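Local coordinates for protein beta-mannosidase (Trichoderma harzianum, PDB 4CVU) that probably removes beta-linked mannose residues from the non-reducing ends of its substrates, as a fungal beta-mannosidase of glycoside hydrolase family 2, at residues Ile598-Ile603 and Leu643-Met648; Leu650-Tyr655 and His673-Phe678; Pro657-Thr662 and Trp937-Pro942. One frame throughout, in Å; residues are numbered along the deposited sequence.

Contact 1: residues Ile598-Ile603 and Leu643-Met648; sequences ISMPSI and LGQVEM. With NAG (2-acetamido-2-deoxy-beta-D-glucopyranose), chain B.
The loop that carries I598 and M600, running from strand 592-595 to helix 603-609, lies against M648 of helix 638-655 in what is, as in other family 2 enzymes, probably the catalytic (beta/alpha)8 barrel. Here a loop is held to a helix mainly by apolar side chains. I598 and M648 cross at about a right angle, CG1 of I598 lying 3.7 Å from CG of M648. A chi1 of 68° puts CG1 of I598 between the backbone N and the carbonyl carbon, on the side of the helix. Its CD1 approaches the carbonyl O of G644, where the missing side chain allows a close approach to the helix backbone. A bend at chi3 brings CE of M648 to that same CD1, while SD of M648 lies 3.8 Å from CA of S599. M600 crosses Q645 almost perpendicularly, its CE 3.8 Å from NE2 of Q645. That amide is held by N618 and N626, so the methyl meets a group already fixed. One water links the loop to the helix, accepting from N of I598 at 3.0 Å and donating to OE1 of E647 at 3.1 Å. Helices 603-609 and 620-625 pack on M600, and helix 664-692 meets the loop through T675 and C672, so the contact is enclosed by helices on several sides.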
loop_
_atom_site.group_PDB
_atom_site.type_symbol
_atom_site.label_atom_id
_atom_site.label_comp_id
_atom_site.label_asym_id
_atom_site.label_seq_id
_atom_site.Cartn_x
_atom_site.Cartn_y
_atom_site.Cartn_z
ATOM N N ILE A 598 -2.027 15.784 20.006
ATOM C CA ILE A 598 -2.057 15.049 18.693
ATOM C C ILE A 598 -3.250 14.148 18.465
ATOM O O ILE A 598 -3.891 13.723 19.458
ATOM C CB ILE A 598 -0.767 14.260 18.454
ATOM C CG1 ILE A 598 -0.657 13.103 19.457
ATOM C CG2 ILE A 598 0.448 15.172 18.562
ATOM C CD1 ILE A 598 0.368 12.041 19.104
ATOM N N SER A 599 -3.596 13.753 17.217
ATOM C CA SER A 599 -4.622 12.782 17.119
ATOM C C SER A 599 -4.285 12.027 15.795
ATOM O O SER A 599 -3.534 12.559 14.980
ATOM C CB SER A 599 -5.972 13.495 16.997
ATOM O OG SER A 599 -6.113 14.197 15.722
ATOM N N MET A 600 -4.820 10.819 15.667
ATOM C CA MET A 600 -4.612 9.995 14.473
ATOM C C MET A 600 -5.287 10.619 13.308
ATOM O O MET A 600 -6.330 11.242 13.453
ATOM C CB MET A 600 -5.279 8.636 14.675
ATOM C CG MET A 600 -4.639 7.590 15.521
ATOM S SD MET A 600 -3.011 7.204 15.014
ATOM C CE MET A 600 -2.613 5.736 15.907
ATOM N N PRO A 601 -4.775 10.378 12.076
ATOM C CA PRO A 601 -5.604 10.781 10.980
ATOM C C PRO A 601 -6.649 9.701 10.633
ATOM O O PRO A 601 -6.586 8.555 11.127
ATOM C CB PRO A 601 -4.592 10.868 9.819
ATOM C CG PRO A 601 -3.566 9.846 10.123
ATOM C CD PRO A 601 -3.433 9.942 11.640
ATOM N N SER A 602 -7.550 10.029 9.701
ATOM C CA SER A 602 -8.542 9.069 9.230
ATOM C C SER A 602 -7.866 7.808 8.696
ATOM O O SER A 602 -6.719 7.848 8.262
ATOM C CB SER A 602 -9.368 9.715 8.098
ATOM O OG SER A 602 -8.515 9.920 6.990
ATOM N N ILE A 603 -8.587 6.689 8.741
ATOM C CA ILE A 603 -8.094 5.479 8.097
ATOM C C ILE A 603 -7.920 5.696 6.583
ATOM O O ILE A 603 -7.047 5.062 5.972
ATOM C CB ILE A 603 -8.961 4.227 8.402
ATOM C CG1 ILE A 603 -8.343 2.975 7.760
ATOM C CG2 ILE A 603 -10.412 4.398 7.942
ATOM C CD1 ILE A 603 -8.986 1.675 8.182
ATOM N N LEU A 643 5.544 6.984 23.339
ATOM C CA LEU A 643 5.076 7.920 24.369
ATOM C C LEU A 643 3.868 8.682 23.809
ATOM O O LEU A 643 2.942 9.003 24.542
ATOM C CB LEU A 643 6.167 8.896 24.764
ATOM C CG LEU A 643 7.340 8.238 25.497
ATOM C CD1 LEU A 643 8.562 9.127 25.445
ATOM C CD2 LEU A 643 6.933 7.946 26.953
ATOM N N GLY A 644 3.885 8.945 22.499
ATOM C CA GLY A 644 2.776 9.690 21.900
ATOM C C GLY A 644 1.575 8.811 21.749
ATOM O O GLY A 644 0.437 9.272 22.005
ATOM N N GLN A 645 1.798 7.604 21.196
ATOM C CA GLN A 645 0.794 6.546 21.168
ATOM C C GLN A 645 0.053 6.411 22.507
ATOM O O GLN A 645 -1.191 6.279 22.547
ATOM C CB GLN A 645 1.416 5.207 20.805
ATOM C CG GLN A 645 2.054 5.166 19.436
ATOM C CD GLN A 645 1.064 5.464 18.344
ATOM O OE1 GLN A 645 1.042 6.556 17.774
ATOM N NE2 GLN A 645 0.218 4.508 18.070
ATOM N N VAL A 646 0.803 6.445 23.594
ATOM C CA VAL A 646 0.241 6.327 24.937
ATOM C C VAL A 646 -0.602 7.542 25.320
ATOM O O VAL A 646 -1.659 7.391 25.919
ATOM C CB VAL A 646 1.341 6.054 25.982
ATOM C CG1 VAL A 646 0.833 6.209 27.429
ATOM C CG2 VAL A 646 1.886 4.649 25.778
ATOM N N GLU A 647 -0.141 8.738 24.992
ATOM C CA GLU A 647 -0.936 9.954 25.277
ATOM C C GLU A 647 -2.311 9.863 24.631
ATOM O O GLU A 647 -3.343 10.118 25.244
ATOM C CB GLU A 647 -0.211 11.216 24.838
ATOM C CG GLU A 647 0.953 11.631 25.757
ATOM C CD GLU A 647 1.809 12.758 25.164
ATOM O OE1 GLU A 647 1.503 13.250 24.050
ATOM O OE2 GLU A 647 2.788 13.184 25.826
ATOM N N MET A 648 -2.373 9.456 23.362
ATOM C CA MET A 648 -3.655 9.390 22.739
ATOM C C MET A 648 -4.521 8.325 23.378
ATOM O O MET A 648 -5.740 8.512 23.541
ATOM C CB MET A 648 -3.461 9.111 21.211
ATOM C CG MET A 648 -2.819 10.250 20.480
ATOM S SD MET A 648 -2.860 9.848 18.673
ATOM C CE MET A 648 -1.562 8.675 18.808
HETATM C C1 NAG B . -0.237 1.168 27.535
HETATM C C2 NAG B . 0.664 1.704 28.644
HETATM C C3 NAG B . 0.174 1.328 30.019
HETATM C C4 NAG B . -1.284 1.706 30.173
HETATM C C5 NAG B . -2.083 1.081 29.045
HETATM C C6 NAG B . -3.549 1.505 29.129
HETATM C C7 NAG B . 3.092 1.953 28.383
HETATM C C8 NAG B . 4.389 1.241 28.139
HETATM N N2 NAG B . 1.996 1.182 28.451
HETATM O O3 NAG B . 0.920 2.058 30.950
HETATM O O4 NAG B . -1.764 1.257 31.422
HETATM O O5 NAG B . -1.583 1.507 27.788
HETATM O O6 NAG B . -4.196 1.073 27.957
HETATM O O7 NAG B . 3.092 3.178 28.529
HETATM O O HOH W 1 -0.768 14.698 22.550
#

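Contact 2: residues Leu650-Tyr655 and His673-Phe678; sequences LAVERY and HATQLF. With NAG (2-acetamido-2-deoxy-beta-D-glucopyranose), chain B.
A651 and F678 meet as methyl and ring: CB of A651 sits over the centre of the F678 face, 3.5 Å from the centroid and only 8° off the normal, a CH-pi contact. CG of F678 stands anti to the backbone N (chi1 169°), the rotamer from which the ring reaches A651. At its rim the same ring meets Y655, whose CD2 lies near the F678 plane and 3.6 Å from CE1 of F678. The two aromatic planes are inclined by 27°, but the rings are slid so far apart, with centroids 5.8 Å apart, that they barely overlap. Nearby, CG2 of V652 presses on the other helix, 3.6 Å from N of T675 and 3.8 Å from CB of A674. The axes of the two short segments come within 8.9 Å. Further out, F581 packs on both rings, F597 meets F678 edge-to-face and W853 does so with Y655, whose OH is bonded to T577. An alanine in place of F678 would probably leave the A651 methyl without its aromatic face and Y655 without one of its aromatic neighbours, opening a gap between the helices. On the outward side, E653 takes a hydrogen bond on OE2 from O6 of the NAG, at 2.7 Å. The interface thus rests on dispersion and CH-pi contact, with no hydrogen bond between the segments; polar partners such as T577, N855 and the NAG lie outside them.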
loop_
_atom_site.group_PDB
_atom_site.type_symbol
_atom_site.label_atom_id
_atom_site.label_comp_id
_atom_site.label_asym_id
_atom_site.label_seq_id
_atom_site.Cartn_x
_atom_site.Cartn_y
_atom_site.Cartn_z
ATOM N N LEU A 650 -4.503 7.089 26.467
ATOM C CA LEU A 650 -4.997 7.484 27.775
ATOM C C LEU A 650 -6.136 8.535 27.709
ATOM O O LEU A 650 -7.099 8.496 28.507
ATOM C CB LEU A 650 -3.866 8.003 28.635
ATOM C CG LEU A 650 -2.788 7.039 29.158
ATOM C CD1 LEU A 650 -1.777 7.789 30.011
ATOM C CD2 LEU A 650 -3.389 5.875 29.951
ATOM N N ALA A 651 -5.992 9.478 26.773
ATOM C CA ALA A 651 -6.988 10.488 26.522
ATOM C C ALA A 651 -8.353 9.861 26.233
ATOM O O ALA A 651 -9.341 10.219 26.862
ATOM C CB ALA A 651 -6.550 11.391 25.373
ATOM N N VAL A 652 -8.390 8.952 25.256
ATOM C CA VAL A 652 -9.587 8.247 24.915
ATOM C C VAL A 652 -10.134 7.445 26.102
ATOM O O VAL A 652 -11.303 7.526 26.389
ATOM C CB VAL A 652 -9.373 7.267 23.735
ATOM C CG1 VAL A 652 -10.605 6.423 23.551
ATOM C CG2 VAL A 652 -9.069 8.012 22.454
ATOM N N GLU A 653 -9.269 6.684 26.776
ATOM C CA GLU A 653 -9.714 5.777 27.815
ATOM C C GLU A 653 -10.336 6.560 28.942
ATOM O O GLU A 653 -11.282 6.112 29.541
ATOM C CB GLU A 653 -8.583 4.903 28.358
ATOM C CG GLU A 653 -8.131 3.804 27.406
ATOM C CD GLU A 653 -6.857 3.113 27.856
ATOM O OE1 GLU A 653 -6.183 3.568 28.816
ATOM O OE2 GLU A 653 -6.555 2.083 27.251
ATOM N N ARG A 654 -9.829 7.755 29.183
ATOM C CA ARG A 654 -10.303 8.561 30.321
ATOM C C ARG A 654 -11.654 9.212 30.062
ATOM O O ARG A 654 -12.420 9.398 31.007
ATOM C CB ARG A 654 -9.296 9.627 30.682
ATOM C CG ARG A 654 -9.699 10.460 31.896
ATOM C CD ARG A 654 -8.638 11.507 32.224
ATOM N NE ARG A 654 -7.483 10.953 32.930
ATOM C CZ ARG A 654 -7.383 10.825 34.264
ATOM N NH1 ARG A 654 -8.364 11.187 35.073
ATOM N NH2 ARG A 654 -6.283 10.307 34.786
ATOM N N TYR A 655 -11.959 9.504 28.790
ATOM C CA TYR A 655 -13.097 10.355 28.452
ATOM C C TYR A 655 -14.122 9.799 27.472
ATOM O O TYR A 655 -15.303 10.172 27.564
ATOM C CB TYR A 655 -12.593 11.707 27.912
ATOM C CG TYR A 655 -11.856 12.523 28.941
ATOM C CD1 TYR A 655 -12.528 13.124 30.009
ATOM C CD2 TYR A 655 -10.497 12.701 28.850
ATOM C CE1 TYR A 655 -11.841 13.890 30.945
ATOM C CE2 TYR A 655 -9.812 13.444 29.781
ATOM C CZ TYR A 655 -10.478 14.027 30.828
ATOM O OH TYR A 655 -9.770 14.770 31.731
ATOM N N HIS A 673 -10.861 7.737 15.291
ATOM C CA HIS A 673 -11.906 8.745 15.400
ATOM C C HIS A 673 -12.075 9.192 16.853
ATOM O O HIS A 673 -12.241 10.380 17.101
ATOM C CB HIS A 673 -13.195 8.164 14.852
ATOM C CG HIS A 673 -14.346 9.105 14.856
ATOM N ND1 HIS A 673 -14.335 10.284 14.166
ATOM C CD2 HIS A 673 -15.555 9.034 15.451
ATOM C CE1 HIS A 673 -15.479 10.916 14.342
ATOM N NE2 HIS A 673 -16.242 10.171 15.106
ATOM N N ALA A 674 -11.970 8.272 17.809
ATOM C CA ALA A 674 -12.023 8.679 19.249
ATOM C C ALA A 674 -10.920 9.642 19.660
ATOM O O ALA A 674 -11.163 10.544 20.497
ATOM C CB ALA A 674 -12.034 7.452 20.161
ATOM N N THR A 675 -9.690 9.418 19.165
ATOM C CA THR A 675 -8.575 10.344 19.416
ATOM C C THR A 675 -8.920 11.715 18.886
ATOM O O THR A 675 -8.593 12.725 19.520
ATOM C CB THR A 675 -7.192 9.873 18.893
ATOM O OG1 THR A 675 -7.158 9.893 17.438
ATOM C CG2 THR A 675 -6.858 8.491 19.385
ATOM N N GLN A 676 -9.610 11.774 17.733
ATOM C CA GLN A 676 -10.026 13.042 17.163
ATOM C C GLN A 676 -11.101 13.744 17.978
ATOM O O GLN A 676 -11.148 14.926 17.976
ATOM C CB GLN A 676 -10.573 12.845 15.735
ATOM C CG GLN A 676 -9.470 12.505 14.789
ATOM C CD GLN A 676 -9.922 12.538 13.357
ATOM O OE1 GLN A 676 -10.966 13.092 13.025
ATOM N NE2 GLN A 676 -9.093 12.021 12.498
ATOM N N LEU A 677 -11.974 12.989 18.632
ATOM C CA LEU A 677 -13.035 13.568 19.418
ATOM C C LEU A 677 -12.435 14.260 20.620
ATOM O O LEU A 677 -12.930 15.326 21.044
ATOM C CB LEU A 677 -14.021 12.505 19.896
ATOM C CG LEU A 677 -14.895 11.798 18.843
ATOM C CD1 LEU A 677 -15.778 10.800 19.553
ATOM C CD2 LEU A 677 -15.743 12.784 18.036
ATOM N N PHE A 678 -11.414 13.623 21.191
ATOM C CA PHE A 678 -10.776 14.179 22.406
ATOM C C PHE A 678 -10.064 15.491 22.025
ATOM O O PHE A 678 -10.275 16.494 22.656
ATOM C CB PHE A 678 -9.776 13.202 23.025
ATOM C CG PHE A 678 -8.946 13.839 24.076
ATOM C CD1 PHE A 678 -9.411 13.935 25.370
ATOM C CD2 PHE A 678 -7.744 14.405 23.758
ATOM C CE1 PHE A 678 -8.675 14.581 26.343
ATOM C CE2 PHE A 678 -7.011 15.070 24.708
ATOM C CZ PHE A 678 -7.472 15.149 26.014
HETATM C C1 NAG B . -0.237 1.168 27.535
HETATM C C2 NAG B . 0.664 1.704 28.644
HETATM C C3 NAG B . 0.174 1.328 30.019
HETATM C C4 NAG B . -1.284 1.706 30.173
HETATM C C5 NAG B . -2.083 1.081 29.045
HETATM C C6 NAG B . -3.549 1.505 29.129
HETATM C C7 NAG B . 3.092 1.953 28.383
HETATM C C8 NAG B . 4.389 1.241 28.139
HETATM N N2 NAG B . 1.996 1.182 28.451
HETATM O O3 NAG B . 0.920 2.058 30.950
HETATM O O4 NAG B . -1.764 1.257 31.422
HETATM O O5 NAG B . -1.583 1.507 27.788
HETATM O O6 NAG B . -4.196 1.073 27.957
HETATM O O7 NAG B . 3.092 3.178 28.529
#

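Contact 3: residues Pro657-Thr662 and Trp937-Pro942; sequences PTPDKT and WDLTTP. With CD (cadmium ion), chain Q; NAG (2-acetamido-2-deoxy-beta-D-glucopyranose), chain H.
K661 reaches T941 and D938 through a bend at chi2 (-77°), which turns CD toward the chain's C-terminal segment; the last two torsions are extended and carry NZ onward beside T941. The ammonium donates to O of D938 at 2.7 Å, nearly along the C=O axis (169°), and to O of T941 at 2.9 Å, from above the carbonyl plane. N of T662 points almost straight at OXT of P942, the terminal carboxylate, at 3.0 Å and 173°. One water gathers three backbone atoms, accepting from N of D660 and donating to O of L939 and O of T941. The apolar half lies at P657, whose CB touches CG2 of T940 at 3.6 Å and whose ring crosses L939 at about a right angle. CA of P659 adds a C-H...O contact to O of L939 at 3.3 Å. The carboxylate of D660 is turned to another task: OD1 and OD2 both bind the cadmium ion, each at 2.6 Å, and OD1 also accepts from N2 of a NAG, at 3.0 Å, on a glycan probably carried by N667. G924 of the second subunit packs on T662. The loop between helices 638-655 and 664-692 meets the chain's end at the Ig-fold domain, after strand 932-934. Two carbonyl oxygens share the lysine's charge, and a peptide N-H, perhaps with that charge, would partly offset the terminal carboxylate.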
loop_
_atom_site.group_PDB
_atom_site.type_symbol
_atom_site.label_atom_id
_atom_site.label_comp_id
_atom_site.label_asym_id
_atom_site.label_seq_id
_atom_site.Cartn_x
_atom_site.Cartn_y
_atom_site.Cartn_z
ATOM N N PRO A 657 -15.857 6.539 24.753
ATOM C CA PRO A 657 -16.022 5.091 24.712
ATOM C C PRO A 657 -14.811 4.492 24.009
ATOM O O PRO A 657 -14.272 5.126 23.129
ATOM C CB PRO A 657 -17.319 4.903 23.917
ATOM C CG PRO A 657 -18.035 6.222 24.036
ATOM C CD PRO A 657 -16.950 7.240 24.068
ATOM N N THR A 658 -14.395 3.294 24.420
ATOM C CA THR A 658 -13.183 2.651 23.916
ATOM C C THR A 658 -13.573 1.575 22.937
ATOM O O THR A 658 -14.114 0.540 23.340
ATOM C CB THR A 658 -12.402 1.970 25.050
ATOM O OG1 THR A 658 -13.301 1.124 25.740
ATOM C CG2 THR A 658 -11.829 3.015 26.029
ATOM N N PRO A 659 -13.308 1.787 21.649
ATOM C CA PRO A 659 -13.864 0.793 20.729
ATOM C C PRO A 659 -13.353 -0.637 20.961
ATOM O O PRO A 659 -12.246 -0.825 21.458
ATOM C CB PRO A 659 -13.438 1.299 19.356
ATOM C CG PRO A 659 -13.253 2.750 19.545
ATOM C CD PRO A 659 -12.746 2.939 20.945
ATOM N N ASP A 660 -14.151 -1.622 20.560
ATOM C CA ASP A 660 -13.759 -3.023 20.591
ATOM C C ASP A 660 -14.409 -3.756 19.413
ATOM O O ASP A 660 -15.171 -4.680 19.597
ATOM C CB ASP A 660 -14.210 -3.635 21.912
ATOM C CG ASP A 660 -13.594 -4.985 22.180
ATOM O OD1 ASP A 660 -12.402 -5.177 21.943
ATOM O OD2 ASP A 660 -14.321 -5.852 22.665
ATOM N N LYS A 661 -14.121 -3.296 18.216
ATOM C CA LYS A 661 -14.757 -3.784 16.992
ATOM C C LYS A 661 -14.144 -5.081 16.527
ATOM O O LYS A 661 -12.933 -5.236 16.526
ATOM C CB LYS A 661 -14.595 -2.791 15.851
ATOM C CG LYS A 661 -15.094 -1.388 16.127
ATOM C CD LYS A 661 -16.587 -1.412 16.029
ATOM C CE LYS A 661 -17.186 -0.052 16.185
ATOM N NZ LYS A 661 -18.641 -0.289 16.042
ATOM N N THR A 662 -15.011 -5.995 16.096
ATOM C CA THR A 662 -14.627 -7.334 15.742
ATOM C C THR A 662 -13.810 -7.334 14.442
ATOM O O THR A 662 -12.816 -8.034 14.351
ATOM C CB THR A 662 -15.898 -8.244 15.671
ATOM O OG1 THR A 662 -16.447 -8.360 16.989
ATOM C CG2 THR A 662 -15.590 -9.622 15.127
ATOM N N TRP A 937 -22.602 6.484 19.732
ATOM C CA TRP A 937 -23.121 5.131 19.957
ATOM C C TRP A 937 -22.333 4.087 19.198
ATOM O O TRP A 937 -22.086 2.989 19.685
ATOM C CB TRP A 937 -24.614 5.075 19.552
ATOM C CG TRP A 937 -25.160 3.696 19.372
ATOM C CD1 TRP A 937 -25.359 3.030 18.181
ATOM C CD2 TRP A 937 -25.541 2.799 20.407
ATOM N NE1 TRP A 937 -25.839 1.787 18.426
ATOM C CE2 TRP A 937 -25.960 1.607 19.781
ATOM C CE3 TRP A 937 -25.560 2.883 21.803
ATOM C CZ2 TRP A 937 -26.413 0.491 20.501
ATOM C CZ3 TRP A 937 -26.005 1.776 22.534
ATOM C CH2 TRP A 937 -26.433 0.587 21.876
ATOM N N ASP A 938 -21.911 4.431 17.991
ATOM C CA ASP A 938 -21.290 3.418 17.134
ATOM C C ASP A 938 -19.871 3.037 17.597
ATOM O O ASP A 938 -19.391 1.982 17.234
ATOM C CB ASP A 938 -21.254 3.904 15.695
ATOM C CG ASP A 938 -22.625 3.967 15.100
ATOM O OD1 ASP A 938 -23.253 2.905 14.968
ATOM O OD2 ASP A 938 -23.084 5.077 14.789
ATOM N N LEU A 939 -19.239 3.861 18.437
ATOM C CA LEU A 939 -17.937 3.498 19.014
ATOM C C LEU A 939 -18.046 2.277 19.940
ATOM O O LEU A 939 -17.063 1.581 20.141
ATOM C CB LEU A 939 -17.328 4.658 19.801
ATOM C CG LEU A 939 -16.996 5.956 19.043
ATOM C CD1 LEU A 939 -16.321 6.932 19.977
ATOM C CD2 LEU A 939 -16.084 5.670 17.870
ATOM N N THR A 940 -19.247 2.016 20.445
ATOM C CA THR A 940 -19.483 1.100 21.555
ATOM C C THR A 940 -19.988 -0.277 21.078
ATOM O O THR A 940 -20.067 -1.192 21.874
ATOM C CB THR A 940 -20.490 1.735 22.567
ATOM O OG1 THR A 940 -21.852 1.470 22.181
ATOM C CG2 THR A 940 -20.311 3.288 22.666
ATOM N N THR A 941 -20.323 -0.419 19.794
ATOM C CA THR A 941 -20.836 -1.662 19.239
ATOM C C THR A 941 -19.718 -2.578 18.694
ATOM O O THR A 941 -18.636 -2.091 18.359
ATOM C CB THR A 941 -21.816 -1.376 18.084
ATOM O OG1 THR A 941 -21.173 -0.584 17.080
ATOM C CG2 THR A 941 -23.047 -0.629 18.585
ATOM N N PRO A 942 -19.961 -3.872 18.604
ATOM C CA PRO A 942 -18.948 -4.764 18.083
ATOM C C PRO A 942 -18.891 -4.624 16.577
ATOM O O PRO A 942 -19.843 -4.063 16.025
ATOM C CB PRO A 942 -19.446 -6.151 18.496
ATOM C CG PRO A 942 -20.829 -5.972 18.977
ATOM C CD PRO A 942 -21.245 -4.570 18.672
ATOM O OXT PRO A 942 -17.874 -5.019 15.993
HETATM CD CD CD Q . -12.412 -7.524 22.979
HETATM C C1 NAG H . -9.529 -3.071 19.289
HETATM C C2 NAG H . -9.353 -4.518 19.809
HETATM C C3 NAG H . -8.967 -4.592 21.282
HETATM C C4 NAG H . -7.797 -3.665 21.546
HETATM C C5 NAG H . -8.162 -2.248 21.094
HETATM C C6 NAG H . -7.006 -1.261 21.318
HETATM C C7 NAG H . -10.537 -6.381 18.810
HETATM C C8 NAG H . -11.797 -7.203 18.710
HETATM N N2 NAG H . -10.528 -5.333 19.623
HETATM O O3 NAG H . -8.586 -5.921 21.573
HETATM O O4 NAG H . -7.507 -3.666 22.929
HETATM O O5 NAG H . -8.475 -2.259 19.727
HETATM O O6 NAG H . -5.840 -1.690 20.645
HETATM O O7 NAG H . -9.556 -6.693 18.162
HETATM O O HOH W 2 -16.952 -1.267 20.299
#

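Helix 638-655 runs through contacts 1 and 2, centres 9 Å apart, and the loop after it supplies contact 3, so one length of chain serves all three. Contacts 1 and 2 are joined by probable hydrogen bonds, from NE2 of Q676 to O of M600 at 3.0 Å and from N of M600 to OG1 of T675 at 3.1 Å. Contacts 2 and 3, 13 Å apart between centres, meet where CD1 of L677 lies 3.9 Å from CD1 of L939. One NAG touches V646 of contact 1 and E653 of contact 2; contact 3 has its own, beside the cadmium ion on D660. Both sugars belong to glycans attached to the protein, not to a binding pocket.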